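Cytidine deaminase (Mycobacterium leprae, PDB 3R2N) probably catalyses the zinc-dependent hydrolytic deamination of cytidine to uridine in pyrimidine salvage, acting as a homotetramer. Local coordinates at residues D[15-20]-D[81-86]. Sequence-based numbering, arbitrary orientation.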
# COMPACT_ATOMS: atom_id res chain seq x y z
N LYS D 15 -16.91 20.13 -10.51
CA LYS D 15 -18.30 19.68 -10.34
C LYS D 15 -18.39 18.15 -10.38
O LYS D 15 -19.10 17.56 -9.57
CB LYS D 15 -19.23 20.30 -11.38
CG LYS D 15 -19.58 21.77 -11.08
CD LYS D 15 -20.21 22.43 -12.31
CE LYS D 15 -19.80 23.89 -12.40
NZ LYS D 15 -20.85 24.88 -11.94
N ALA D 16 -17.69 17.53 -11.31
CA ALA D 16 -17.70 16.05 -11.44
C ALA D 16 -17.11 15.37 -10.22
O ALA D 16 -17.64 14.36 -9.76
CB ALA D 16 -16.97 15.61 -12.68
N ALA D 17 -16.04 15.95 -9.68
CA ALA D 17 -15.40 15.44 -8.47
C ALA D 17 -16.25 15.64 -7.21
O ALA D 17 -16.27 14.79 -6.34
CB ALA D 17 -13.99 16.05 -8.28
N VAL D 18 -16.93 16.78 -7.10
CA VAL D 18 -17.87 17.01 -6.01
C VAL D 18 -18.96 15.95 -6.09
O VAL D 18 -19.29 15.32 -5.08
CB VAL D 18 -18.50 18.44 -6.08
CG1 VAL D 18 -19.84 18.51 -5.31
CG2 VAL D 18 -17.50 19.47 -5.60
N ALA D 19 -19.48 15.74 -7.30
CA ALA D 19 -20.53 14.76 -7.52
C ALA D 19 -20.09 13.35 -7.11
O ALA D 19 -20.79 12.66 -6.34
CB ALA D 19 -20.98 14.78 -8.99
N ALA D 20 -18.91 12.92 -7.57
CA ALA D 20 -18.46 11.55 -7.27
C ALA D 20 -18.25 11.36 -5.75
O ALA D 20 -18.46 10.26 -5.22
CB ALA D 20 -17.17 11.20 -8.05
N TYR D 81 -8.47 16.87 -11.15
CA TYR D 81 -8.93 17.78 -10.10
C TYR D 81 -9.44 16.95 -8.91
O TYR D 81 -10.47 16.26 -9.03
CB TYR D 81 -10.06 18.66 -10.66
CG TYR D 81 -10.32 19.99 -9.95
CD1 TYR D 81 -10.67 21.12 -10.68
CD2 TYR D 81 -10.23 20.11 -8.57
CE1 TYR D 81 -10.90 22.35 -10.03
CE2 TYR D 81 -10.48 21.33 -7.92
CZ TYR D 81 -10.80 22.43 -8.65
OH TYR D 81 -11.03 23.62 -8.00
N CYS D 82 -8.72 17.02 -7.79
CA CYS D 82 -9.11 16.30 -6.58
C CYS D 82 -9.77 17.25 -5.57
O CYS D 82 -9.36 18.42 -5.41
CB CYS D 82 -7.86 15.64 -5.99
SG CYS D 82 -8.09 14.46 -4.67
N VAL D 83 -10.82 16.76 -4.91
CA VAL D 83 -11.59 17.61 -3.99
C VAL D 83 -11.79 17.06 -2.58
O VAL D 83 -11.88 15.83 -2.38
CB VAL D 83 -12.99 17.96 -4.53
CG1 VAL D 83 -12.89 18.85 -5.83
CG2 VAL D 83 -13.82 16.68 -4.70
N ASP D 84 -11.86 17.97 -1.61
CA ASP D 84 -12.19 17.57 -0.26
C ASP D 84 -13.69 17.81 0.01
O ASP D 84 -14.44 18.14 -0.92
CB ASP D 84 -11.30 18.28 0.76
CG ASP D 84 -11.56 19.79 0.82
OD1 ASP D 84 -12.62 20.26 0.36
OD2 ASP D 84 -10.67 20.50 1.32
N GLY D 85 -14.12 17.64 1.27
CA GLY D 85 -15.52 17.80 1.66
C GLY D 85 -16.15 19.17 1.41
O GLY D 85 -17.38 19.28 1.40
N ASN D 86 -15.32 20.20 1.22
CA ASN D 86 -15.83 21.55 0.91
C ASN D 86 -15.78 21.85 -0.58
O ASN D 86 -16.20 22.94 -1.02
CB ASN D 86 -15.09 22.64 1.70
CG ASN D 86 -15.22 22.46 3.20
OD1 ASN D 86 -16.26 22.00 3.71
ND2 ASN D 86 -14.16 22.81 3.94
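A17 and V83 meet where the N-terminal helix 10-21 packs on the central strand 77-83 of the mixed sheet in the cytidine deaminase core. Helix segment 15-20 and strand 81-83 run in broadly the same direction, at 41°, and their axes approach to 7.9 Å; the small side chain of A17 is consistent with so short a separation. The CB of A17 points at the strand and touches Y81 O and V83 CG2, each at 3.6 Å. Both V83 methyls face the helix. With chi1 at -66°, CG1 stands anti to the carbonyl carbon and CG2 fits between N and C of its own backbone; this sets CG2 3.5 Å from A17 O and 3.9 Å from V18 N, while CG1 lies 3.9 Å from A17 CB. No hydrogen bond spans the two segments, and van der Waals packing joins them. The Y81 ring passes alongside the helix towards its earlier turns, where it rests on W10, L13 and Q14, and A17 also packs on A36 of the adjoining strand 34-39. Past V83 the chain leaves the sheet in an Asx turn: N86 N donates to D84 OD1 over 2.8 Å, reaching the oxygen from above the carboxylate plane, 43° out of it. The same oxygen accepts a bond from D88 N, so two backbone amides hold this carboxylate. The side chain of V83 is about 13 Å from a bound zinc ion, so the contact belongs to the scaffold and not to the metal site. An N-terminal helix packed through small apolar residues on one face of a mixed sheet, running obliquely along its central strand, is consistent with the alpha/beta cytidine deaminase fold.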